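Local coordinates for protein allantoicase (Saccharomyces cerevisiae, PDB 1O59) that catalyses the hydrolysis of allantoate to (S)-ureidoglycolate and urea, a step of allantoin degradation that lets yeast use purines as a secondary nitrogen source, at residues Gly228-Leu233 with Asp258-Gln263; Asp244-Lys249 with Val337-Ile342; Glu148-Phe153 with His161-Gly166; Pro123-Glu128 with Gly185-Phe190; His206-Asp209 with Cys214-Ala217. All coordinates share one frame; numbering follows the deposited sequence.

Contact 1: residues Gly228-Leu233 with Asp258-Gln263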
# COMPACT_ATOMS: atom_id res chain seq x y z
N GLY A 228 1.05 12.95 -1.32
CA GLY A 228 1.21 11.63 -0.66
C GLY A 228 -0.10 11.06 -0.09
O GLY A 228 -1.19 11.41 -0.53
N SER A 229 0.02 10.19 0.90
CA SER A 229 -1.13 9.52 1.47
C SER A 229 -0.77 9.00 2.82
O SER A 229 0.42 8.82 3.14
CB SER A 229 -1.57 8.36 0.59
OG SER A 229 -0.49 7.51 0.25
N VAL A 230 -1.80 8.76 3.62
CA VAL A 230 -1.59 8.35 5.00
C VAL A 230 -0.88 6.99 5.09
O VAL A 230 -0.16 6.73 6.04
CB VAL A 230 -2.90 8.33 5.86
CG1 VAL A 230 -3.27 9.74 6.29
CG2 VAL A 230 -4.09 7.63 5.12
N ASP A 231 -1.09 6.13 4.10
CA ASP A 231 -0.41 4.84 4.12
C ASP A 231 1.10 4.94 4.00
O ASP A 231 1.81 4.03 4.39
CB ASP A 231 -0.99 3.88 3.07
CG ASP A 231 -0.86 4.38 1.69
OD1 ASP A 231 -1.46 5.46 1.42
OD2 ASP A 231 -0.22 3.76 0.80
N ASN A 232 1.58 6.09 3.53
CA ASN A 232 3.00 6.31 3.46
C ASN A 232 3.63 6.43 4.84
O ASN A 232 4.84 6.31 4.97
CB ASN A 232 3.32 7.56 2.64
CG ASN A 232 3.06 7.38 1.15
OD1 ASN A 232 2.94 6.24 0.67
ND2 ASN A 232 2.97 8.50 0.40
N LEU A 233 2.82 6.67 5.87
CA LEU A 233 3.34 6.85 7.24
C LEU A 233 4.01 5.60 7.83
O LEU A 233 4.77 5.70 8.78
CB LEU A 233 2.21 7.24 8.18
CG LEU A 233 1.67 8.67 8.00
CD1 LEU A 233 0.40 8.80 8.84
CD2 LEU A 233 2.71 9.75 8.38
N ASP A 258 -5.14 18.47 11.29
CA ASP A 258 -5.24 17.32 10.43
C ASP A 258 -4.89 16.09 11.27
O ASP A 258 -4.26 16.19 12.33
CB ASP A 258 -4.34 17.51 9.20
CG ASP A 258 -5.02 18.35 8.12
OD1 ASP A 258 -6.20 18.02 7.77
OD2 ASP A 258 -4.49 19.37 7.59
N TRP A 259 -5.35 14.94 10.82
CA TRP A 259 -5.16 13.74 11.58
C TRP A 259 -5.23 12.50 10.73
O TRP A 259 -5.81 12.49 9.63
CB TRP A 259 -6.18 13.66 12.72
CG TRP A 259 -7.60 13.90 12.30
CD1 TRP A 259 -8.32 15.07 12.40
CD2 TRP A 259 -8.50 12.93 11.75
NE1 TRP A 259 -9.61 14.88 11.95
CE2 TRP A 259 -9.75 13.58 11.54
CE3 TRP A 259 -8.37 11.57 11.40
CZ2 TRP A 259 -10.84 12.94 10.97
CZ3 TRP A 259 -9.45 10.93 10.86
CH2 TRP A 259 -10.69 11.61 10.65
N ALA A 260 -4.68 11.45 11.30
CA ALA A 260 -4.59 10.16 10.66
C ALA A 260 -4.77 9.12 11.74
O ALA A 260 -4.09 9.17 12.75
CB ALA A 260 -3.23 10.01 9.99
N VAL A 261 -5.71 8.20 11.52
CA VAL A 261 -5.90 7.05 12.41
C VAL A 261 -5.23 5.80 11.85
O VAL A 261 -5.42 5.41 10.70
CB VAL A 261 -7.37 6.72 12.65
CG1 VAL A 261 -7.49 5.49 13.53
CG2 VAL A 261 -8.09 7.89 13.32
N ILE A 262 -4.45 5.15 12.73
CA ILE A 262 -3.73 3.96 12.34
C ILE A 262 -4.11 2.77 13.20
O ILE A 262 -4.06 2.86 14.41
CB ILE A 262 -2.23 4.27 12.38
CG1 ILE A 262 -1.90 5.18 11.18
CG2 ILE A 262 -1.39 2.99 12.30
CD1 ILE A 262 -1.09 6.33 11.60
N GLN A 263 -4.56 1.68 12.56
CA GLN A 263 -4.70 0.43 13.27
C GLN A 263 -3.34 -0.23 13.35
O GLN A 263 -2.69 -0.45 12.33
CB GLN A 263 -5.67 -0.50 12.55
CG GLN A 263 -5.96 -1.76 13.35
CD GLN A 263 -7.24 -2.45 12.96
OE1 GLN A 263 -8.22 -1.81 12.68
NE2 GLN A 263 -7.23 -3.74 12.97
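Val230 and Ala260 bring the two backbones closest, their CA atoms 6.7 Å apart, where a 3-10 turn that begins at Val230 settles on the extended strand 258-263. The small side chain of Ala260 probably helps to allow this approach. Its CB is met by two residues of the turn: CG1 of Val230 lies 3.7 Å from Ala260 CB, and CD1 of Leu233 comes to 4.0 Å from the same methyl. Leu233 CD1 also touches the end of the next inward residue of the strand, Ile262 CD1, at 4.0 Å, the two side chains running at a slant to one another. Leu233 reaches both strand residues because its CG stands anti to the carbonyl carbon and its CD1 continues the chain outward (chi2 170°). The alternation of the strand is plain: Ala260 and Ile262 face the turn, whereas Trp259 and Val261 point away from it. The fold is the antiparallel beta sandwich of the second allantoicase repeat, in the galactose-binding-domain clan, and the turn packs on the inner face of its five-stranded sheet, where Trp246 from the other sheet touches Val230, Leu233 and Ala260. Within the turn, the amide N of Leu233 is bonded to Val230 O at 3.0 Å and Asn232 N to Ser229 O, the i to i+3 pattern of a 3-10 helix. On the side turned from the strand, Ser229 OG donates to Asp231 OD1 over 2.6 Å, approaching from above the carboxylate plane, while Asp231 OD2 forms a salt bridge with Lys41.

Contact 2: residues Asp244-Lys249 with Val337-Ile342; sequences DGWETK and VKLTII
Trp246 drives the six-membered end of its indole against Ile341 in the interior of a beta sandwich, strand 246-247 belonging to one sheet and strand 336-342 to the other. The closest approach is that of Ile341 CD1, which lies 3.7 Å from Trp246 CZ3 and equally near CH2, on an oblique line to the ring. Ile341 CG2 adds a second touch, 4.0 Å from Trp246 CZ3, so the isoleucine meets this corner of the indole with both of its branches. One inward position earlier on the strand, Leu339 CD2 rests 4.1 Å from Trp246 CZ3. Thr248 comes to Ile341 tip to tip, its OG1 3.9 Å from Ile341 CD1. The indole reaches the facing strand because its CG is anti to the backbone N (chi1 173°), while Ile341 answers from the opposite direction with CG1 set between its own backbone N and carbonyl carbon and CD1 fully extended. The next shell fixes these groups. Trp246 NE1 is hydrogen-bonded to Asp224 O, which holds the polar edge of the ring and limits its rotation. Thr248 OG1, buried beside an apolar neighbour, is satisfied by Asp258 OD2 and Gly345 N. Ile341 also touches Ile289, on the adjoining strand of its own sheet, and Val347, from the facing one. With its hydroxyl so engaged, Thr248 turns its methyl to the tryptophan two residues before it: Thr248 CG2 sits over one indole face, offset toward the rim, 3.3 Å above the ring plane.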
# COMPACT_ATOMS: atom_id res chain seq x y z
N ASP A 244 6.62 10.93 -0.89
CA ASP A 244 6.38 9.63 -0.26
C ASP A 244 6.09 9.67 1.23
O ASP A 244 6.30 8.72 1.94
CB ASP A 244 7.49 8.63 -0.58
CG ASP A 244 8.89 9.14 -0.25
OD1 ASP A 244 9.08 9.66 0.86
OD2 ASP A 244 9.86 9.03 -1.05
N GLY A 245 5.55 10.78 1.69
CA GLY A 245 4.98 10.87 3.01
C GLY A 245 3.51 11.21 2.92
O GLY A 245 2.84 10.89 1.95
N TRP A 246 3.02 11.86 3.98
CA TRP A 246 1.65 12.30 4.11
C TRP A 246 1.70 13.79 4.30
O TRP A 246 2.40 14.30 5.15
CB TRP A 246 1.01 11.64 5.32
CG TRP A 246 -0.36 12.17 5.63
CD1 TRP A 246 -1.41 12.33 4.77
CD2 TRP A 246 -0.80 12.65 6.89
NE1 TRP A 246 -2.49 12.86 5.43
CE2 TRP A 246 -2.14 13.08 6.73
CE3 TRP A 246 -0.20 12.78 8.14
CZ2 TRP A 246 -2.88 13.59 7.77
CZ3 TRP A 246 -0.94 13.28 9.18
CH2 TRP A 246 -2.27 13.67 8.99
N GLU A 247 0.98 14.50 3.45
CA GLU A 247 0.98 15.94 3.50
C GLU A 247 -0.42 16.47 3.23
O GLU A 247 -1.15 15.95 2.37
CB GLU A 247 1.92 16.52 2.47
CG GLU A 247 2.19 17.99 2.69
CD GLU A 247 2.05 18.83 1.43
OE1 GLU A 247 0.91 18.95 0.87
OE2 GLU A 247 3.10 19.36 1.00
N THR A 248 -0.76 17.50 3.99
CA THR A 248 -2.05 18.14 3.86
C THR A 248 -1.88 19.56 3.39
O THR A 248 -0.80 20.10 3.41
CB THR A 248 -2.78 18.08 5.20
OG1 THR A 248 -2.04 18.81 6.19
CG2 THR A 248 -2.84 16.63 5.71
N LYS A 249 -2.99 20.13 2.95
CA LYS A 249 -3.06 21.48 2.43
C LYS A 249 -2.76 22.52 3.50
O LYS A 249 -2.96 22.27 4.70
CB LYS A 249 -4.47 21.75 1.90
CG LYS A 249 -4.75 21.10 0.55
CD LYS A 249 -6.25 20.65 0.37
CE LYS A 249 -6.36 19.13 -0.17
NZ LYS A 249 -7.79 18.60 -0.30
N VAL A 337 -3.84 4.17 16.95
CA VAL A 337 -3.28 5.46 17.32
C VAL A 337 -3.80 6.55 16.38
O VAL A 337 -4.14 6.29 15.24
CB VAL A 337 -1.72 5.45 17.36
CG1 VAL A 337 -1.22 4.43 18.37
CG2 VAL A 337 -1.10 5.20 15.99
N LYS A 338 -3.88 7.77 16.88
CA LYS A 338 -4.30 8.92 16.07
C LYS A 338 -3.16 9.90 16.14
O LYS A 338 -2.73 10.27 17.21
CB LYS A 338 -5.62 9.53 16.62
CG LYS A 338 -6.12 10.79 15.89
CD LYS A 338 -7.67 11.10 16.14
CE LYS A 338 -8.02 11.57 17.53
NZ LYS A 338 -9.45 11.28 17.88
N LEU A 339 -2.66 10.29 14.98
CA LEU A 339 -1.61 11.30 14.89
C LEU A 339 -2.32 12.56 14.44
O LEU A 339 -3.08 12.52 13.50
CB LEU A 339 -0.53 10.88 13.87
CG LEU A 339 0.39 12.00 13.36
CD1 LEU A 339 1.29 12.59 14.48
CD2 LEU A 339 1.25 11.49 12.17
N THR A 340 -2.07 13.65 15.14
CA THR A 340 -2.74 14.91 14.88
C THR A 340 -1.61 15.86 14.59
O THR A 340 -0.62 15.91 15.34
CB THR A 340 -3.55 15.37 16.10
OG1 THR A 340 -4.62 14.44 16.42
CG2 THR A 340 -4.29 16.69 15.82
N ILE A 341 -1.73 16.57 13.46
CA ILE A 341 -0.74 17.57 13.05
C ILE A 341 -1.44 18.93 13.07
O ILE A 341 -2.63 19.02 12.74
CB ILE A 341 -0.09 17.25 11.68
CG1 ILE A 341 -1.09 17.28 10.51
CG2 ILE A 341 0.61 15.89 11.72
CD1 ILE A 341 -0.46 16.93 9.16
N ILE A 342 -0.71 19.95 13.52
CA ILE A 342 -1.33 21.21 13.86
C ILE A 342 -0.55 22.32 13.21
O ILE A 342 0.66 22.39 13.38
CB ILE A 342 -1.37 21.39 15.37
CG1 ILE A 342 -2.27 20.36 16.01
CG2 ILE A 342 -1.90 22.75 15.74
CD1 ILE A 342 -1.80 19.95 17.37

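Contact 3: residues Glu148-Phe153 with His161-Gly166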
# COMPACT_ATOMS: atom_id res chain seq x y z
N GLU A 148 -4.36 -20.13 -8.71
CA GLU A 148 -5.22 -19.03 -9.16
C GLU A 148 -6.09 -18.44 -8.03
O GLU A 148 -6.78 -19.14 -7.30
CB GLU A 148 -6.13 -19.49 -10.30
CG GLU A 148 -6.91 -18.35 -10.91
CD GLU A 148 -7.93 -18.84 -11.91
OE1 GLU A 148 -7.62 -18.77 -13.10
OE2 GLU A 148 -9.04 -19.25 -11.49
N ILE A 149 -6.04 -17.13 -7.91
CA ILE A 149 -6.80 -16.45 -6.86
C ILE A 149 -7.76 -15.40 -7.44
O ILE A 149 -8.74 -15.03 -6.78
CB ILE A 149 -5.85 -15.83 -5.83
CG1 ILE A 149 -4.86 -14.90 -6.48
CG2 ILE A 149 -5.11 -16.92 -5.06
CD1 ILE A 149 -4.22 -14.00 -5.50
N VAL A 150 -7.50 -14.96 -8.67
CA VAL A 150 -8.46 -14.16 -9.40
C VAL A 150 -8.62 -14.71 -10.79
O VAL A 150 -7.69 -14.66 -11.59
CB VAL A 150 -8.05 -12.70 -9.44
CG1 VAL A 150 -9.08 -11.88 -10.23
CG2 VAL A 150 -7.86 -12.16 -8.00
N GLU A 151 -9.81 -15.24 -11.05
CA GLU A 151 -10.19 -15.80 -12.33
C GLU A 151 -10.14 -14.76 -13.44
O GLU A 151 -10.22 -13.56 -13.20
CB GLU A 151 -11.61 -16.38 -12.26
CG GLU A 151 -12.70 -15.30 -12.28
CD GLU A 151 -13.97 -15.67 -11.51
OE1 GLU A 151 -14.94 -16.28 -12.12
OE2 GLU A 151 -14.00 -15.31 -10.29
N LYS A 152 -10.04 -15.26 -14.66
CA LYS A 152 -9.89 -14.46 -15.87
C LYS A 152 -11.05 -13.48 -16.00
O LYS A 152 -12.21 -13.86 -15.92
CB LYS A 152 -9.82 -15.40 -17.09
CG LYS A 152 -9.38 -14.75 -18.37
CD LYS A 152 -9.81 -15.58 -19.60
CE LYS A 152 -8.63 -16.07 -20.46
NZ LYS A 152 -9.10 -16.66 -21.78
N PHE A 153 -10.74 -12.21 -16.19
CA PHE A 153 -11.77 -11.22 -16.42
C PHE A 153 -11.35 -10.22 -17.47
O PHE A 153 -10.18 -9.92 -17.64
CB PHE A 153 -12.16 -10.50 -15.12
CG PHE A 153 -11.05 -9.65 -14.50
CD1 PHE A 153 -10.84 -8.34 -14.92
CD2 PHE A 153 -10.26 -10.16 -13.46
CE1 PHE A 153 -9.84 -7.57 -14.34
CE2 PHE A 153 -9.28 -9.41 -12.86
CZ PHE A 153 -9.06 -8.11 -13.30
N HIS A 161 -9.75 -0.56 -12.94
CA HIS A 161 -10.68 -1.60 -12.58
C HIS A 161 -10.35 -1.98 -11.15
O HIS A 161 -9.21 -2.36 -10.86
CB HIS A 161 -10.56 -2.84 -13.47
CG HIS A 161 -10.52 -2.55 -14.94
ND1 HIS A 161 -9.39 -2.06 -15.56
CD2 HIS A 161 -11.44 -2.73 -15.91
CE1 HIS A 161 -9.63 -1.93 -16.85
NE2 HIS A 161 -10.87 -2.34 -17.09
N LEU A 162 -11.36 -1.89 -10.30
CA LEU A 162 -11.25 -2.11 -8.87
C LEU A 162 -12.05 -3.35 -8.55
O LEU A 162 -13.29 -3.38 -8.72
CB LEU A 162 -11.82 -0.90 -8.14
CG LEU A 162 -11.27 0.47 -8.55
CD1 LEU A 162 -11.98 1.57 -7.80
CD2 LEU A 162 -9.76 0.56 -8.32
N PHE A 163 -11.34 -4.39 -8.11
CA PHE A 163 -11.96 -5.70 -7.86
C PHE A 163 -11.71 -6.25 -6.44
O PHE A 163 -10.68 -6.00 -5.79
CB PHE A 163 -11.57 -6.72 -8.95
CG PHE A 163 -10.09 -6.90 -9.08
CD1 PHE A 163 -9.36 -6.11 -9.98
CD2 PHE A 163 -9.42 -7.84 -8.28
CE1 PHE A 163 -7.98 -6.26 -10.09
CE2 PHE A 163 -8.05 -7.99 -8.35
CZ PHE A 163 -7.30 -7.20 -9.27
N VAL A 164 -12.72 -7.00 -5.99
CA VAL A 164 -12.68 -7.76 -4.77
C VAL A 164 -13.02 -9.19 -5.15
O VAL A 164 -13.93 -9.43 -5.94
CB VAL A 164 -13.74 -7.24 -3.77
CG1 VAL A 164 -13.76 -8.07 -2.47
CG2 VAL A 164 -13.50 -5.75 -3.48
N ARG A 165 -12.30 -10.15 -4.58
CA ARG A 165 -12.64 -11.56 -4.75
C ARG A 165 -14.01 -11.86 -4.18
O ARG A 165 -14.32 -11.47 -3.04
CB ARG A 165 -11.67 -12.46 -3.99
CG ARG A 165 -10.23 -12.29 -4.31
CD ARG A 165 -9.38 -13.10 -3.39
NE ARG A 165 -9.31 -14.47 -3.87
CZ ARG A 165 -9.94 -15.51 -3.36
NH1 ARG A 165 -10.71 -15.42 -2.29
NH2 ARG A 165 -9.76 -16.67 -3.95
N GLY A 166 -14.81 -12.60 -4.93
CA GLY A 166 -16.12 -13.03 -4.44
C GLY A 166 -16.09 -13.74 -3.08
O GLY A 166 -17.02 -13.59 -2.28
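Phe153 and Phe163 set their rings together at an oblique angle, planes 51° apart and centroids 5.2 Å from each other, an arrangement neither stacked nor T-shaped. The CE2 side of Phe153 lies over one face of the Phe163 ring, and the nearest atoms are Phe153 CZ and Phe163 CE1, 3.9 Å apart. Val150 adds an aliphatic neighbour, its CG2 slanting in to 4.2 Å from Phe163 CE2. Phe153 is engaged again by Phe15, edge to face. The third flat group is the guanidinium of Arg165, whose edge is turned to the main chain: NE donates to Ile149 O at 3.0 Å, with an N-H...O angle of 144°, and NH2 adds a weak bond to the same Ile149 O. A bend at chi3 (83°) brings the guanidinium edge to this carbonyl, which lies somewhat tilted from the guanidinium plane, while NH1 reaches Gly168 O. The carbonyl it grips lies in a classic beta bulge, where Ile149 and Val150 both face Ile127 as the chain turns a corner. Replacing Arg165 by an alanine would probably leave the carbonyls of Ile149 and Gly168 without their side-chain donor and untie the bulge from the chain following strand 160-164. In the sandwich of the first allantoicase repeat, strand 147-154 is, within this chain, an outermost strand of the five-stranded sheet, next to 124-130, and strand 160-164 belongs to the facing sheet between 14-16 and 105-113, its outward residues Leu162 and Val164 covered by Phe24 of helix 21-31.

Contact 4: residues Pro123-Glu128 with Gly185-Phe190; sequences PFVSIE and GGIARF
Ile127 holds CG1 anti to its carbonyl carbon (chi1 -49°) and extends CD1 beyond it, while Phe190 throws its ring outward with CG anti to the amide nitrogen (chi1 176°), and the two side chains come from opposite directions. CD1 of Ile127 arrives obliquely at the far end of the ring, 3.6 Å from Phe190 CE1 and almost as near CZ. Behind it the two branches CG1 and CG2 of Ile127 both lie 4.1 Å from Phe190 CZ, so the ring corner beds into the fork of the isoleucine. A second pair meets tip to tip: Val125 CG2 stands 3.8 Å from Ile187 CD1. The backbones stay well apart, with 9.8 Å between the CA atoms of Val125 and Ile187, since these are strands of facing sheets in a beta sandwich. On strand 124-130 the inward residues Val125 and Ile127 are two apart; on strand 186-196 Ile187 and Phe190 are three apart. A classic beta bulge, in which Ala188 and Arg189 both face Asp113, makes up the difference, and Arg189, which takes no part across the contact, bonds through NH1 to Ala188 O at 3.0 Å and forms a salt bridge with Asp81. An alanine in place of Ile127 would lack the fork and its terminal methyl, and would probably open a gap at Phe190 CE1 and CZ, giving the ring freedom to shift. All four touching residues are buried and meet solely through carbon, so between these segments fit depends on shape and on hydrophobic burial instead of directional bonds.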
# COMPACT_ATOMS: atom_id res chain seq x y z
N PRO A 123 -6.71 -7.46 -22.85
CA PRO A 123 -8.11 -7.86 -23.01
C PRO A 123 -8.66 -8.62 -21.83
O PRO A 123 -9.85 -8.50 -21.52
CB PRO A 123 -8.08 -8.79 -24.24
CG PRO A 123 -6.75 -8.64 -24.82
CD PRO A 123 -5.82 -8.23 -23.75
N PHE A 124 -7.82 -9.44 -21.22
CA PHE A 124 -8.23 -10.26 -20.10
C PHE A 124 -7.02 -10.44 -19.21
O PHE A 124 -5.88 -10.53 -19.67
CB PHE A 124 -8.70 -11.65 -20.52
CG PHE A 124 -9.95 -11.66 -21.37
CD1 PHE A 124 -9.86 -11.66 -22.75
CD2 PHE A 124 -11.20 -11.74 -20.79
CE1 PHE A 124 -11.01 -11.71 -23.55
CE2 PHE A 124 -12.34 -11.77 -21.56
CZ PHE A 124 -12.25 -11.76 -22.95
N VAL A 125 -7.29 -10.52 -17.91
CA VAL A 125 -6.28 -10.69 -16.90
C VAL A 125 -6.75 -11.82 -15.98
O VAL A 125 -7.96 -12.00 -15.76
CB VAL A 125 -6.11 -9.35 -16.13
CG1 VAL A 125 -5.58 -9.56 -14.76
CG2 VAL A 125 -5.18 -8.36 -16.90
N SER A 126 -5.80 -12.60 -15.49
CA SER A 126 -6.04 -13.45 -14.32
C SER A 126 -4.83 -13.28 -13.37
O SER A 126 -3.76 -12.78 -13.77
CB SER A 126 -6.35 -14.92 -14.70
OG SER A 126 -5.23 -15.65 -15.17
N ILE A 127 -5.05 -13.65 -12.11
CA ILE A 127 -4.02 -13.60 -11.09
C ILE A 127 -3.89 -14.91 -10.33
O ILE A 127 -4.88 -15.51 -9.91
CB ILE A 127 -4.27 -12.44 -10.12
CG1 ILE A 127 -4.56 -11.14 -10.90
CG2 ILE A 127 -3.04 -12.22 -9.21
CD1 ILE A 127 -5.14 -10.01 -10.03
N GLU A 128 -2.64 -15.32 -10.18
CA GLU A 128 -2.24 -16.49 -9.38
C GLU A 128 -1.27 -16.05 -8.31
O GLU A 128 -0.70 -14.94 -8.38
CB GLU A 128 -1.58 -17.52 -10.26
CG GLU A 128 -2.36 -17.85 -11.53
CD GLU A 128 -1.80 -19.03 -12.32
OE1 GLU A 128 -0.65 -19.43 -12.09
OE2 GLU A 128 -2.52 -19.54 -13.20
N GLY A 185 -0.48 -7.18 -24.66
CA GLY A 185 -1.00 -5.81 -24.65
C GLY A 185 -0.33 -4.90 -23.64
O GLY A 185 0.84 -5.06 -23.31
N GLY A 186 -1.09 -3.95 -23.11
CA GLY A 186 -0.54 -3.01 -22.15
C GLY A 186 -1.37 -2.91 -20.88
O GLY A 186 -2.61 -3.02 -20.90
N ILE A 187 -0.65 -2.71 -19.79
CA ILE A 187 -1.23 -2.39 -18.51
C ILE A 187 -0.36 -1.32 -17.84
O ILE A 187 0.85 -1.49 -17.70
CB ILE A 187 -1.33 -3.64 -17.60
CG1 ILE A 187 -2.28 -4.70 -18.21
CG2 ILE A 187 -1.80 -3.24 -16.19
CD1 ILE A 187 -2.19 -6.06 -17.50
N ALA A 188 -1.00 -0.25 -17.37
CA ALA A 188 -0.32 0.85 -16.70
C ALA A 188 0.07 0.48 -15.27
O ALA A 188 1.27 0.52 -14.92
CB ALA A 188 -1.20 2.10 -16.73
N ARG A 189 -0.91 0.08 -14.45
CA ARG A 189 -0.67 -0.22 -13.04
C ARG A 189 -1.33 -1.48 -12.57
O ARG A 189 -2.45 -1.82 -13.02
CB ARG A 189 -1.14 0.90 -12.12
CG ARG A 189 -0.31 2.19 -12.20
CD ARG A 189 1.13 2.04 -11.78
NE ARG A 189 1.83 3.34 -11.84
CZ ARG A 189 2.38 3.86 -12.94
NH1 ARG A 189 2.39 3.21 -14.10
NH2 ARG A 189 2.97 5.04 -12.86
N PHE A 190 -0.67 -2.14 -11.63
CA PHE A 190 -1.26 -3.31 -10.94
C PHE A 190 -1.08 -3.23 -9.43
O PHE A 190 0.04 -3.28 -8.94
CB PHE A 190 -0.64 -4.60 -11.49
CG PHE A 190 -1.09 -5.88 -10.80
CD1 PHE A 190 -2.43 -6.07 -10.38
CD2 PHE A 190 -0.18 -6.93 -10.62
CE1 PHE A 190 -2.83 -7.26 -9.77
CE2 PHE A 190 -0.59 -8.12 -10.03
CZ PHE A 190 -1.92 -8.28 -9.61

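Contact 5: residues His206-Asp209 with Cys214-Ala217; sequences HIID and CNGA
Asn215 is joined to Asp209 by one well-directed hydrogen bond, from its side-chain ND2 to the main-chain O of Asp209. Asn215 ND2 lies 2.9 Å from Asp209 O with an N-H...O angle of 175°, practically straight. The asparagine CG stands anti to the carbonyl carbon (chi1 -73°), which carries the amide toward this oxygen. The acceptor lies in the plane of the amide, but seen from the carbonyl the donor stands well above its plane, 42° out of it, away from the lone-pair directions. Asp209 uses its side chain elsewhere: OD1 is hydrogen-bonded to Ala211 N, making an Asx turn, and to Val352 N. Van der Waals contact comes from Ile208, whose side chain crosses the Asn215 amide at a slant, with Ile208 CB 3.9 Å from Asn215 ND2. The asparagine CB also rests 3.6 Å from Asp209 O, so amide and methylene together line one carbonyl. Gly216 has a positive phi, where a side chain would press on the carbonyl O of Asn215, and its own O is hydrogen-bonded to Arg195 NH1 of strand 186-196. Ile208 and Asp209 form a short strand paired antiparallel with strand 346-354 of the six-stranded sheet, whereas residues 214-217 lead into strand 218-222, within this chain an outermost strand of the five-stranded sheet, and the asparagine links the start of the short passage between the two sheets to its end.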
# COMPACT_ATOMS: atom_id res chain seq x y z
N HIS A 206 9.38 -9.05 23.18
CA HIS A 206 10.33 -8.59 22.16
C HIS A 206 9.75 -7.43 21.33
O HIS A 206 8.70 -7.58 20.71
CB HIS A 206 10.73 -9.78 21.28
CG HIS A 206 11.53 -9.40 20.08
ND1 HIS A 206 11.43 -10.08 18.89
CD2 HIS A 206 12.42 -8.40 19.88
CE1 HIS A 206 12.24 -9.52 18.00
NE2 HIS A 206 12.84 -8.49 18.57
N ILE A 207 10.41 -6.29 21.33
CA ILE A 207 9.75 -5.09 20.81
C ILE A 207 9.80 -4.97 19.30
O ILE A 207 10.79 -5.30 18.66
CB ILE A 207 10.24 -3.76 21.50
CG1 ILE A 207 11.68 -3.39 21.10
CG2 ILE A 207 10.11 -3.83 23.02
CD1 ILE A 207 11.87 -1.85 20.84
N ILE A 208 8.68 -4.49 18.75
CA ILE A 208 8.51 -4.30 17.33
C ILE A 208 7.89 -2.93 17.08
O ILE A 208 7.43 -2.25 18.01
CB ILE A 208 7.59 -5.44 16.74
CG1 ILE A 208 6.19 -5.45 17.38
CG2 ILE A 208 8.23 -6.82 16.93
CD1 ILE A 208 5.17 -6.21 16.60
N ASP A 209 7.89 -2.52 15.82
CA ASP A 209 7.13 -1.36 15.42
C ASP A 209 5.69 -1.80 15.13
O ASP A 209 5.37 -2.34 14.07
CB ASP A 209 7.77 -0.68 14.20
CG ASP A 209 7.10 0.64 13.85
OD1 ASP A 209 6.05 0.97 14.44
OD2 ASP A 209 7.55 1.39 12.98
N CYS A 214 4.66 -3.82 7.54
CA CYS A 214 5.03 -5.22 7.49
C CYS A 214 4.66 -5.98 8.74
O CYS A 214 4.79 -7.19 8.78
CB CYS A 214 6.53 -5.38 7.31
SG CYS A 214 7.18 -4.55 5.87
N ASN A 215 4.22 -5.27 9.76
CA ASN A 215 3.74 -5.92 10.96
C ASN A 215 2.21 -5.94 11.05
O ASN A 215 1.67 -6.25 12.08
CB ASN A 215 4.36 -5.25 12.20
CG ASN A 215 5.83 -5.59 12.37
OD1 ASN A 215 6.27 -6.66 11.94
ND2 ASN A 215 6.58 -4.70 13.00
N GLY A 216 1.54 -5.63 9.95
CA GLY A 216 0.08 -5.67 9.89
C GLY A 216 -0.61 -4.37 10.23
O GLY A 216 -1.81 -4.36 10.41
N ALA A 217 0.14 -3.27 10.36
CA ALA A 217 -0.47 -1.98 10.62
C ALA A 217 -1.02 -1.41 9.32
O ALA A 217 -0.47 -1.65 8.25
CB ALA A 217 0.54 -1.04 11.20

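Four of the five contacts fall into two pairs, one in each allantoicase repeat, each repeat a sandwich whose five-stranded sheet has the same strand order. Contacts 1 and 2 lie in the second repeat with centres 6 Å apart, their strands 258-263 and 336-342 being direct neighbours, as the approach of Ile341 N to Asp258 O (2.8 Å) attests. Contacts 3 and 4 share the first repeat, centres 11 Å apart, joined where Phe153 N meets Val125 O at 2.8 Å. Across the chain's centre, contacts 2 and 4 are about 33 Å apart, centre to centre. Contact 5, beside the interrepeat connection, touches contact 1 through Ala217 CB and Gln263 O.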